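Local coordinates for protein putative isomerase (Streptomyces coelicolor A3, PDB 2OQH) that probably acts on sugar acids as an enolase-superfamily enzyme, perhaps dehydrating D-glucarate to 5-dehydro-4-deoxy-D-glucarate, at residues A[253-258]-A[290-295]; A[219-224]-A[264-269]; A[195-200]-A[244-249]; A[84-89]-A[95-100]. One frame throughout, in Å; residues are numbered along the deposited sequence.

Interaction 1: A[253-258]-A[290-295]; sequences EDFAPA and FGLGMN
An offset edge-to-face aromatic pair joins Phe255, on helix 252-260 outside the barrel, to Phe290, in the turn that leads from helix 277-289 into strand 293-296. The edge of Phe255 is directed at the face of Phe290, with ring centroids 5.5 Å apart and planes at 69°, and the closest approach is 3.5 Å from Phe255 CE2 to Phe290 CD2. With CG anti to the backbone N, the chi1 of -158° swings the Phe255 ring across to Phe290 and Leu292. Beside the pair, Leu292 meets the outer end of the same ring, its CD1 4.0 Å from Phe255 CZ. His286 adds a second edge-to-face partner, and Ile267 of strand 266-269 also touches Phe255, which explains why a large, flat, apolar residue suits this buried place. Without the Phe255 ring, as with an alanine here, Phe290 would probably lose its aromatic partner and the space beside Leu292 would be left unfilled. Between Phe290 and Leu292, Gly291 takes positive phi as the C-prime residue of a Schellman motif, ending helix 277-289. Such packing of a helix-to-strand turn against a neighbouring helix belongs to the outer layer of a TIM barrel.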
loop_
_atom_site.group_PDB
_atom_site.type_symbol
_atom_site.label_atom_id
_atom_site.label_comp_id
_atom_site.label_asym_id
_atom_site.label_seq_id
_atom_site.Cartn_x
_atom_site.Cartn_y
_atom_site.Cartn_z
ATOM N N GLU A 253 8.521 14.327 7.754
ATOM C CA GLU A 253 8.789 15.756 7.620
ATOM C C GLU A 253 7.535 16.512 7.179
ATOM O O GLU A 253 7.448 17.725 7.358
ATOM C CB GLU A 253 9.920 16.019 6.620
ATOM C CG GLU A 253 11.294 15.639 7.143
ATOM C CD GLU A 253 11.718 14.219 6.772
ATOM O OE1 GLU A 253 10.858 13.315 6.687
ATOM O OE2 GLU A 253 12.937 14.011 6.581
ATOM N N ASP A 254 6.572 15.785 6.610
ATOM C CA ASP A 254 5.310 16.374 6.149
ATOM C C ASP A 254 4.237 16.377 7.233
ATOM O O ASP A 254 3.270 17.125 7.152
ATOM C CB ASP A 254 4.720 15.584 4.981
ATOM C CG ASP A 254 5.577 15.616 3.743
ATOM O OD1 ASP A 254 6.427 16.522 3.601
ATOM O OD2 ASP A 254 5.373 14.721 2.896
ATOM N N PHE A 255 4.406 15.525 8.238
ATOM C CA PHE A 255 3.403 15.393 9.280
ATOM C C PHE A 255 3.054 16.638 10.095
ATOM O O PHE A 255 1.901 17.052 10.114
ATOM C CB PHE A 255 3.782 14.267 10.237
ATOM C CG PHE A 255 2.613 13.723 10.999
ATOM C CD1 PHE A 255 1.811 12.730 10.445
ATOM C CD2 PHE A 255 2.289 14.229 12.258
ATOM C CE1 PHE A 255 0.693 12.242 11.132
ATOM C CE2 PHE A 255 1.174 13.755 12.957
ATOM C CZ PHE A 255 0.373 12.756 12.392
ATOM N N ALA A 256 4.037 17.211 10.782
ATOM C CA ALA A 256 3.808 18.396 11.603
ATOM C C ALA A 256 3.124 19.507 10.804
ATOM O O ALA A 256 2.105 20.042 11.230
ATOM C CB ALA A 256 5.121 18.892 12.191
ATOM N N PRO A 257 3.680 19.871 9.637
ATOM C CA PRO A 257 3.042 20.928 8.846
ATOM C C PRO A 257 1.585 20.584 8.490
ATOM O O PRO A 257 0.701 21.429 8.597
ATOM C CB PRO A 257 3.937 21.019 7.614
ATOM C CG PRO A 257 5.282 20.647 8.157
ATOM C CD PRO A 257 4.954 19.459 9.021
ATOM N N ALA A 258 1.338 19.344 8.078
ATOM C CA ALA A 258 -0.015 18.926 7.717
ATOM C C ALA A 258 -0.979 19.050 8.900
ATOM O O ALA A 258 -2.142 19.412 8.727
ATOM C CB ALA A 258 -0.008 17.486 7.206
ATOM N N PHE A 290 -3.214 12.081 16.958
ATOM C CA PHE A 290 -3.887 13.220 16.359
ATOM C C PHE A 290 -5.298 12.956 15.886
ATOM O O PHE A 290 -5.862 13.746 15.134
ATOM C CB PHE A 290 -3.038 13.760 15.217
ATOM C CG PHE A 290 -1.898 14.616 15.686
ATOM C CD1 PHE A 290 -2.079 15.987 15.884
ATOM C CD2 PHE A 290 -0.656 14.055 15.972
ATOM C CE1 PHE A 290 -1.036 16.789 16.385
ATOM C CE2 PHE A 290 0.394 14.848 16.472
ATOM C CZ PHE A 290 0.194 16.221 16.670
ATOM N N GLY A 291 -5.872 11.850 16.343
ATOM C CA GLY A 291 -7.229 11.514 15.955
ATOM C C GLY A 291 -7.438 11.422 14.455
ATOM O O GLY A 291 -8.420 11.934 13.924
ATOM N N LEU A 292 -6.505 10.777 13.766
ATOM C CA LEU A 292 -6.613 10.610 12.326
ATOM C C LEU A 292 -6.950 9.167 12.016
ATOM O O LEU A 292 -6.549 8.264 12.744
ATOM C CB LEU A 292 -5.286 10.933 11.638
ATOM C CG LEU A 292 -4.642 12.303 11.822
ATOM C CD1 LEU A 292 -3.355 12.337 11.016
ATOM C CD2 LEU A 292 -5.603 13.406 11.378
ATOM N N GLY A 293 -7.700 8.948 10.944
ATOM C CA GLY A 293 -7.987 7.590 10.546
ATOM C C GLY A 293 -6.731 7.158 9.805
ATOM O O GLY A 293 -5.882 7.997 9.489
HETATM N N MSE A 294 -6.586 5.865 9.541
HETATM C CA MSE A 294 -5.425 5.364 8.809
HETATM C C MSE A 294 -5.813 4.123 8.024
HETATM O O MSE A 294 -6.698 3.376 8.421
HETATM C CB MSE A 294 -4.269 5.002 9.756
HETATM C CG MSE A 294 -3.029 4.463 9.026
HETATM SE SE MSE A 294 -1.583 3.834 10.175
HETATM C CE MSE A 294 -0.171 3.795 8.849
ATOM N N ASN A 295 -5.142 3.915 6.901
ATOM C CA ASN A 295 -5.392 2.748 6.066
ATOM C C ASN A 295 -4.077 2.520 5.338
ATOM O O ASN A 295 -3.143 3.299 5.507
ATOM C CB ASN A 295 -6.519 3.051 5.072
ATOM C CG ASN A 295 -7.200 1.795 4.548
ATOM O OD1 ASN A 295 -6.965 0.684 5.040
ATOM N ND2 ASN A 295 -8.064 1.970 3.550
#

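Interaction 2: A[219-224]-A[264-269]; sequences LEYLED and VDVIHG
Glu223 and His268 make the direct polar contact, a weak hydrogen bond from His268 NE2 to Glu223 OE1 of 3.2 Å with an N-H...O angle of 145°. The oxygen comes to the edge of the imidazole, while the carboxylate plane is turned 57° from the ring. A water adds a second link: it accepts from Tyr221 OH at 2.8 Å and donates to Glu223 OE1 at 2.7 Å, and it lies in the imidazole plane beside NE2. Tyr221 OH is also hydrogen-bonded to Asn295 ND2, on strand 293-296. A glutamine in place of Glu223 would probably weaken the grip on His268 and the water, since one oxygen would be replaced by an NH2 that cannot accept. Apolar contact is slighter, Tyr221 CE2 lying 4.4 Å from Val266 CG1; a chi1 of 54° brings the tyrosine ring there. Strand 243-245 runs between strands 221-223 and 266-269, and its Cys244 touches Tyr221, Val266 and His268. Inward-pointing side chains at alternate positions (Tyr221 and Glu223, Val266 and His268), converging across an intervening strand, are characteristic of a TIM-barrel interior, and in enolase-superfamily enzymes the active site lies at the C-terminal ends of such strands.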
loop_
_atom_site.group_PDB
_atom_site.type_symbol
_atom_site.label_atom_id
_atom_site.label_comp_id
_atom_site.label_asym_id
_atom_site.label_seq_id
_atom_site.Cartn_x
_atom_site.Cartn_y
_atom_site.Cartn_z
ATOM N N LEU A 219 -19.469 9.249 1.566
ATOM C CA LEU A 219 -18.304 8.446 1.222
ATOM C C LEU A 219 -17.418 8.227 2.440
ATOM O O LEU A 219 -17.346 9.082 3.320
ATOM C CB LEU A 219 -17.479 9.156 0.147
ATOM C CG LEU A 219 -18.204 9.674 -1.095
ATOM C CD1 LEU A 219 -17.236 10.508 -1.932
ATOM C CD2 LEU A 219 -18.744 8.503 -1.897
ATOM N N GLU A 220 -16.737 7.088 2.491
ATOM C CA GLU A 220 -15.836 6.824 3.601
ATOM C C GLU A 220 -14.801 7.949 3.598
ATOM O O GLU A 220 -14.455 8.486 4.645
ATOM C CB GLU A 220 -15.161 5.461 3.447
ATOM C CG GLU A 220 -14.145 5.176 4.530
ATOM C CD GLU A 220 -13.673 3.737 4.513
ATOM O OE1 GLU A 220 -13.806 3.089 3.449
ATOM O OE2 GLU A 220 -13.167 3.264 5.555
ATOM N N TYR A 221 -14.294 8.285 2.418
ATOM C CA TYR A 221 -13.371 9.404 2.289
ATOM C C TYR A 221 -13.070 9.811 0.866
ATOM O O TYR A 221 -13.251 9.037 -0.075
ATOM C CB TYR A 221 -12.057 9.173 3.060
ATOM C CG TYR A 221 -11.286 7.907 2.763
ATOM C CD1 TYR A 221 -10.653 7.711 1.533
ATOM C CD2 TYR A 221 -11.144 6.926 3.738
ATOM C CE1 TYR A 221 -9.887 6.559 1.286
ATOM C CE2 TYR A 221 -10.387 5.778 3.508
ATOM C CZ TYR A 221 -9.761 5.594 2.282
ATOM O OH TYR A 221 -9.031 4.442 2.068
ATOM N N LEU A 222 -12.641 11.059 0.729
ATOM C CA LEU A 222 -12.267 11.643 -0.540
ATOM C C LEU A 222 -10.743 11.564 -0.519
ATOM O O LEU A 222 -10.099 12.176 0.331
ATOM C CB LEU A 222 -12.748 13.094 -0.592
ATOM C CG LEU A 222 -12.410 13.966 -1.792
ATOM C CD1 LEU A 222 -12.664 13.204 -3.079
ATOM C CD2 LEU A 222 -13.255 15.229 -1.745
ATOM N N GLU A 223 -10.170 10.799 -1.438
ATOM C CA GLU A 223 -8.728 10.613 -1.468
ATOM C C GLU A 223 -7.979 11.485 -2.468
ATOM O O GLU A 223 -8.216 11.408 -3.667
ATOM C CB GLU A 223 -8.416 9.141 -1.747
ATOM C CG GLU A 223 -7.005 8.727 -1.409
ATOM C CD GLU A 223 -6.726 7.253 -1.690
ATOM O OE1 GLU A 223 -7.609 6.402 -1.440
ATOM O OE2 GLU A 223 -5.605 6.937 -2.146
ATOM N N ASP A 224 -7.062 12.302 -1.962
ATOM C CA ASP A 224 -6.248 13.189 -2.797
ATOM C C ASP A 224 -6.943 13.897 -3.962
ATOM O O ASP A 224 -6.529 13.756 -5.111
ATOM C CB ASP A 224 -5.047 12.421 -3.357
ATOM C CG ASP A 224 -4.031 12.076 -2.293
ATOM O OD1 ASP A 224 -3.605 13.004 -1.574
ATOM O OD2 ASP A 224 -3.663 10.889 -2.178
ATOM N N VAL A 264 -5.504 17.087 6.535
ATOM C CA VAL A 264 -6.102 15.772 6.320
ATOM C C VAL A 264 -6.802 15.153 7.532
ATOM O O VAL A 264 -6.539 15.522 8.674
ATOM C CB VAL A 264 -5.037 14.768 5.831
ATOM C CG1 VAL A 264 -4.335 15.303 4.571
ATOM C CG2 VAL A 264 -4.019 14.521 6.931
ATOM N N ASP A 265 -7.686 14.193 7.265
ATOM C CA ASP A 265 -8.432 13.496 8.314
ATOM C C ASP A 265 -8.018 12.029 8.389
ATOM O O ASP A 265 -8.184 11.372 9.417
ATOM C CB ASP A 265 -9.936 13.557 8.034
ATOM C CG ASP A 265 -10.451 14.975 7.912
ATOM O OD1 ASP A 265 -10.377 15.716 8.918
ATOM O OD2 ASP A 265 -10.930 15.347 6.814
ATOM N N VAL A 266 -7.497 11.521 7.279
ATOM C CA VAL A 266 -7.071 10.134 7.190
ATOM C C VAL A 266 -5.771 10.040 6.404
ATOM O O VAL A 266 -5.633 10.665 5.351
ATOM C CB VAL A 266 -8.143 9.275 6.464
ATOM C CG1 VAL A 266 -7.695 7.817 6.394
ATOM C CG2 VAL A 266 -9.484 9.395 7.180
ATOM N N ILE A 267 -4.817 9.268 6.914
ATOM C CA ILE A 267 -3.550 9.099 6.218
ATOM C C ILE A 267 -3.342 7.649 5.795
ATOM O O ILE A 267 -3.677 6.730 6.530
ATOM C CB ILE A 267 -2.353 9.516 7.089
ATOM C CG1 ILE A 267 -2.456 11.001 7.441
ATOM C CG2 ILE A 267 -1.051 9.254 6.339
ATOM C CD1 ILE A 267 -1.312 11.510 8.300
ATOM N N HIS A 268 -2.790 7.461 4.602
ATOM C CA HIS A 268 -2.504 6.129 4.075
ATOM C C HIS A 268 -1.077 5.716 4.421
ATOM O O HIS A 268 -0.128 6.408 4.072
ATOM C CB HIS A 268 -2.636 6.108 2.546
ATOM C CG HIS A 268 -3.956 5.607 2.048
ATOM N ND1 HIS A 268 -4.437 4.350 2.344
ATOM C CD2 HIS A 268 -4.879 6.183 1.248
ATOM C CE1 HIS A 268 -5.603 4.173 1.746
ATOM N NE2 HIS A 268 -5.894 5.273 1.076
ATOM N N GLY A 269 -0.923 4.596 5.114
ATOM C CA GLY A 269 0.411 4.115 5.418
ATOM C C GLY A 269 0.844 3.295 4.216
ATOM O O GLY A 269 0.028 3.027 3.337
HETATM O O HOH W 1 -8.313 3.945 -0.588
#

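Interaction 3: A[195-200]-A[244-249]; sequences RVDPNA and CTNMCV
Met247, modelled as selenomethionine, supplies most of the apolar contact by lying against Asn199 and Ala200. Its CE reaches Ala200 CB at 3.8 Å, and its SE rests 3.9 Å from Asn199 C. The chain is extended at chi2 and bends at chi3 (73°), which brings CE up to Ala200. Asn199 and Ala200 both have positive phi, a conformation that asparagine tolerates well, and the small alanine lets the selenium-bearing tip come close. Polar groups approach without bonding directly: Asp197 OD2 and Asn246 ND2 are 4.4 Å apart, and Glu223 OE2 lies near both. Each loop is shaped by its own hydrogen bonds. Asp197 OD1 accepts from Asn199 N at 2.9 Å in an Asx turn, the donor meeting its anti side 30° out of the carboxylate plane. Thr245 OG1 accepts from Met247 N at 3.1 Å and from Cys248 N at 3.0 Å, an ST turn and ST motif that suit a short hydroxyl side chain at a strand end. Asp224, between the two loops, is hydrogen-bonded to Thr245 OG1 and Asn246 N. Loops of this kind, just beyond the C-terminal ends of parallel strands, form the face of a TIM barrel where enolase-superfamily active sites lie.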
loop_
_atom_site.group_PDB
_atom_site.type_symbol
_atom_site.label_atom_id
_atom_site.label_comp_id
_atom_site.label_asym_id
_atom_site.label_seq_id
_atom_site.Cartn_x
_atom_site.Cartn_y
_atom_site.Cartn_z
ATOM N N ARG A 195 -15.358 5.212 -1.919
ATOM C CA ARG A 195 -14.262 6.183 -1.951
ATOM C C ARG A 195 -13.968 6.635 -3.382
ATOM O O ARG A 195 -14.371 5.984 -4.336
ATOM C CB ARG A 195 -12.985 5.544 -1.394
ATOM C CG ARG A 195 -13.157 4.770 -0.103
ATOM C CD ARG A 195 -11.965 3.847 0.134
ATOM N NE ARG A 195 -12.140 3.008 1.317
ATOM C CZ ARG A 195 -11.330 2.008 1.653
ATOM N NH1 ARG A 195 -10.277 1.712 0.894
ATOM N NH2 ARG A 195 -11.576 1.299 2.746
ATOM N N VAL A 196 -13.265 7.755 -3.525
ATOM C CA VAL A 196 -12.874 8.246 -4.845
ATOM C C VAL A 196 -11.459 8.820 -4.755
ATOM O O VAL A 196 -11.127 9.564 -3.832
ATOM C CB VAL A 196 -13.854 9.309 -5.392
ATOM C CG1 VAL A 196 -14.010 10.437 -4.410
ATOM C CG2 VAL A 196 -13.358 9.825 -6.726
ATOM N N ASP A 197 -10.621 8.450 -5.716
ATOM C CA ASP A 197 -9.235 8.892 -5.732
ATOM C C ASP A 197 -8.872 9.534 -7.062
ATOM O O ASP A 197 -8.549 8.840 -8.018
ATOM C CB ASP A 197 -8.317 7.692 -5.476
ATOM C CG ASP A 197 -6.872 8.086 -5.268
ATOM O OD1 ASP A 197 -6.506 9.249 -5.539
ATOM O OD2 ASP A 197 -6.088 7.213 -4.832
ATOM N N PRO A 198 -8.933 10.874 -7.141
ATOM C CA PRO A 198 -8.600 11.606 -8.369
ATOM C C PRO A 198 -7.090 11.724 -8.568
ATOM O O PRO A 198 -6.625 12.264 -9.575
ATOM C CB PRO A 198 -9.243 12.979 -8.146
ATOM C CG PRO A 198 -10.357 12.695 -7.176
ATOM C CD PRO A 198 -9.692 11.737 -6.219
ATOM N N ASN A 199 -6.323 11.224 -7.604
ATOM C CA ASN A 199 -4.866 11.288 -7.683
ATOM C C ASN A 199 -4.395 12.710 -7.926
ATOM O O ASN A 199 -3.552 12.971 -8.783
ATOM C CB ASN A 199 -4.348 10.367 -8.787
ATOM C CG ASN A 199 -4.513 8.904 -8.436
ATOM O OD1 ASN A 199 -3.878 8.402 -7.502
ATOM N ND2 ASN A 199 -5.376 8.211 -9.169
ATOM N N ALA A 200 -4.972 13.629 -7.161
ATOM C CA ALA A 200 -4.624 15.037 -7.225
ATOM C C ALA A 200 -4.813 15.651 -8.601
ATOM O O ALA A 200 -4.091 16.575 -8.969
ATOM C CB ALA A 200 -3.183 15.228 -6.761
ATOM N N CYS A 244 -8.541 12.088 2.723
ATOM C CA CYS A 244 -7.441 11.144 2.848
ATOM C C CYS A 244 -6.303 11.464 1.881
ATOM O O CYS A 244 -6.517 12.104 0.848
ATOM C CB CYS A 244 -7.972 9.726 2.597
ATOM S SG CYS A 244 -6.759 8.393 2.729
ATOM N N THR A 245 -5.095 11.023 2.220
ATOM C CA THR A 245 -3.938 11.270 1.367
ATOM C C THR A 245 -2.836 10.221 1.474
ATOM O O THR A 245 -2.677 9.555 2.499
ATOM C CB THR A 245 -3.261 12.626 1.693
ATOM O OG1 THR A 245 -2.354 12.977 0.642
ATOM C CG2 THR A 245 -2.451 12.522 2.989
ATOM N N ASN A 246 -2.084 10.092 0.389
ATOM C CA ASN A 246 -0.917 9.222 0.334
ATOM C C ASN A 246 -0.014 9.917 -0.670
ATOM O O ASN A 246 0.858 9.305 -1.274
ATOM C CB ASN A 246 -1.261 7.784 -0.099
ATOM C CG ASN A 246 -1.791 7.688 -1.515
ATOM O OD1 ASN A 246 -1.122 8.058 -2.476
ATOM N ND2 ASN A 246 -3.005 7.174 -1.648
HETATM N N MSE A 247 -0.249 11.222 -0.823
HETATM C CA MSE A 247 0.512 12.072 -1.734
HETATM C C MSE A 247 1.027 13.387 -1.131
HETATM O O MSE A 247 2.111 13.835 -1.500
HETATM C CB MSE A 247 -0.314 12.402 -2.978
HETATM C CG MSE A 247 -0.541 11.218 -3.912
HETATM SE SE MSE A 247 -1.625 11.681 -5.457
HETATM C CE MSE A 247 -0.331 12.720 -6.431
ATOM N N CYS A 248 0.274 14.017 -0.229
ATOM C CA CYS A 248 0.749 15.279 0.346
ATOM C C CYS A 248 1.440 15.094 1.705
ATOM O O CYS A 248 2.061 16.021 2.223
ATOM C CB CYS A 248 -0.387 16.311 0.444
ATOM S SG CYS A 248 -1.581 16.083 1.761
ATOM N N VAL A 249 1.322 13.893 2.268
ATOM C CA VAL A 249 1.974 13.535 3.528
ATOM C C VAL A 249 2.525 12.135 3.281
ATOM O O VAL A 249 1.817 11.148 3.481
ATOM C CB VAL A 249 0.989 13.472 4.716
ATOM C CG1 VAL A 249 1.710 12.934 5.952
ATOM C CG2 VAL A 249 0.415 14.852 5.004
#

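Interaction 4: A[84-89]-A[95-100]; sequences MVPFFY and AAIAAV
Ile97 puts its delta methyl against Val85 and Pro86, so that a single carbon of one segment meets two residues of the other. Its CG1 stands beside the backbone N and anti to the carbonyl carbon (chi1 -70°), and the chain is then extended at chi2 (175°), which carries CD1 well clear of its own helix. There CD1 lies 3.8 Å from Pro86 CG and 4.0 Å from Pro86 CD, the isoleucine arm crossing the proline at about a right angle. Toward Val85 the contact is to the branch point, CB to Ile97 CD1 being 4.1 Å. The valine chi1 of 172° sets CG1 beside the isoleucine methyl, little farther off than CB, and leaves CG2 more distant. Proline suits the first turn of a helix, since it has no N-H to offer there, and its fixed ring gives the methyl a firm surface. Ile97 is a long, branched apolar residue that can bridge the separation, for the nearest CA atoms, those of Val85 and Ile97, are 8.5 Å apart. A straight helix would rise about 18 Å over twelve residues, so the chain must turn back on itself between the segments, and the two helical arms face each other. Around the contact, Ile97 also touches Met63 of helix 54-63 and Phe78 of helix 75-81, Ala96 packs on Ile59 and Val60 of helix 54-63, and Ala95 and Ala99 lie against strand 45-51.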
loop_
_atom_site.group_PDB
_atom_site.type_symbol
_atom_site.label_atom_id
_atom_site.label_comp_id
_atom_site.label_asym_id
_atom_site.label_seq_id
_atom_site.Cartn_x
_atom_site.Cartn_y
_atom_site.Cartn_z
HETATM N N MSE A 84 20.156 9.835 4.103
HETATM C CA MSE A 84 20.193 10.795 3.016
HETATM C C MSE A 84 19.801 10.181 1.678
HETATM O O MSE A 84 19.593 10.899 0.699
HETATM C CB MSE A 84 21.566 11.465 2.934
HETATM C CG MSE A 84 21.834 12.464 4.072
HETATM SE SE MSE A 84 20.549 13.940 4.164
HETATM C CE MSE A 84 21.293 15.004 2.730
ATOM N N VAL A 85 19.671 8.858 1.640
ATOM C CA VAL A 85 19.284 8.182 0.408
ATOM C C VAL A 85 17.941 8.703 -0.124
ATOM O O VAL A 85 17.818 9.005 -1.310
ATOM C CB VAL A 85 19.207 6.648 0.613
ATOM C CG1 VAL A 85 18.607 5.973 -0.609
ATOM C CG2 VAL A 85 20.602 6.099 0.874
ATOM N N PRO A 86 16.918 8.825 0.747
ATOM C CA PRO A 86 15.632 9.324 0.256
ATOM C C PRO A 86 15.731 10.784 -0.179
ATOM O O PRO A 86 14.996 11.229 -1.055
ATOM C CB PRO A 86 14.704 9.146 1.459
ATOM C CG PRO A 86 15.333 8.006 2.213
ATOM C CD PRO A 86 16.794 8.360 2.139
ATOM N N PHE A 87 16.644 11.526 0.439
ATOM C CA PHE A 87 16.816 12.932 0.101
ATOM C C PHE A 87 17.124 13.110 -1.379
ATOM O O PHE A 87 16.645 14.048 -2.008
ATOM C CB PHE A 87 17.947 13.557 0.930
ATOM C CG PHE A 87 18.163 15.027 0.651
ATOM C CD1 PHE A 87 17.195 15.970 1.000
ATOM C CD2 PHE A 87 19.328 15.465 0.027
ATOM C CE1 PHE A 87 17.387 17.343 0.727
ATOM C CE2 PHE A 87 19.531 16.827 -0.249
ATOM C CZ PHE A 87 18.558 17.763 0.104
ATOM N N PHE A 88 17.921 12.201 -1.927
ATOM C CA PHE A 88 18.304 12.267 -3.331
ATOM C C PHE A 88 17.456 11.404 -4.264
ATOM O O PHE A 88 17.107 11.831 -5.363
ATOM C CB PHE A 88 19.769 11.848 -3.495
ATOM C CG PHE A 88 20.744 12.757 -2.799
ATOM C CD1 PHE A 88 21.047 14.016 -3.320
ATOM C CD2 PHE A 88 21.370 12.352 -1.623
ATOM C CE1 PHE A 88 21.954 14.861 -2.674
ATOM C CE2 PHE A 88 22.276 13.185 -0.968
ATOM C CZ PHE A 88 22.573 14.440 -1.496
ATOM N N TYR A 89 17.139 10.192 -3.823
ATOM C CA TYR A 89 16.376 9.244 -4.630
ATOM C C TYR A 89 14.859 9.294 -4.476
ATOM O O TYR A 89 14.149 8.549 -5.149
ATOM C CB TYR A 89 16.847 7.824 -4.318
ATOM C CG TYR A 89 18.258 7.519 -4.763
ATOM C CD1 TYR A 89 18.536 7.194 -6.089
ATOM C CD2 TYR A 89 19.316 7.535 -3.854
ATOM C CE1 TYR A 89 19.842 6.880 -6.502
ATOM C CE2 TYR A 89 20.626 7.226 -4.256
ATOM C CZ TYR A 89 20.878 6.897 -5.581
ATOM O OH TYR A 89 22.157 6.571 -5.985
ATOM N N ALA A 95 11.612 3.130 -1.100
ATOM C CA ALA A 95 11.240 1.793 -1.562
ATOM C C ALA A 95 12.413 0.813 -1.538
ATOM O O ALA A 95 12.231 -0.364 -1.232
ATOM C CB ALA A 95 10.658 1.874 -2.968
ATOM N N ALA A 96 13.608 1.290 -1.875
ATOM C CA ALA A 96 14.793 0.429 -1.866
ATOM C C ALA A 96 15.078 0.047 -0.420
ATOM O O ALA A 96 15.281 -1.127 -0.094
ATOM C CB ALA A 96 15.983 1.160 -2.463
ATOM N N ILE A 97 15.079 1.056 0.447
ATOM C CA ILE A 97 15.310 0.852 1.871
ATOM C C ILE A 97 14.270 -0.106 2.453
ATOM O O ILE A 97 14.611 -1.018 3.206
ATOM C CB ILE A 97 15.264 2.207 2.625
ATOM C CG1 ILE A 97 16.493 3.039 2.241
ATOM C CG2 ILE A 97 15.164 1.976 4.130
ATOM C CD1 ILE A 97 16.521 4.440 2.812
ATOM N N ALA A 98 13.005 0.090 2.095
ATOM C CA ALA A 98 11.930 -0.766 2.599
ATOM C C ALA A 98 12.150 -2.254 2.293
ATOM O O ALA A 98 11.896 -3.111 3.136
ATOM C CB ALA A 98 10.583 -0.304 2.029
ATOM N N ALA A 99 12.612 -2.554 1.082
ATOM C CA ALA A 99 12.872 -3.937 0.669
ATOM C C ALA A 99 13.861 -4.596 1.632
ATOM O O ALA A 99 13.653 -5.723 2.077
ATOM C CB ALA A 99 13.431 -3.961 -0.748
ATOM N N VAL A 100 14.940 -3.880 1.943
ATOM C CA VAL A 100 15.957 -4.377 2.862
ATOM C C VAL A 100 15.382 -4.465 4.270
ATOM O O VAL A 100 15.680 -5.401 5.014
ATOM C CB VAL A 100 17.192 -3.444 2.875
ATOM C CG1 VAL A 100 18.230 -3.944 3.874
ATOM C CG2 VAL A 100 17.789 -3.368 1.472
#

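From the N terminus, interaction 4 comes first and closes a short loop of five residues where helix 85-112 of the N-terminal domain folds back on itself; it touches none of the others. The remaining three belong to the barrel. Interaction 3 joins 195-200 to 244-249, and interaction 2 begins inside that span and ends beyond it, so the two cross, meeting where Asp224 O lies 2.6 Å from Ala200 N. Interaction 1 opens after interaction 3 has closed but before interaction 2 does, and therefore crosses only the latter; strands 266-269 and 293-296 pair side by side. Interactions 2 and 3 link strands 193-197 to 266-269, and interaction 1 joins helix 252-260 to the turn leading into strand 293-296.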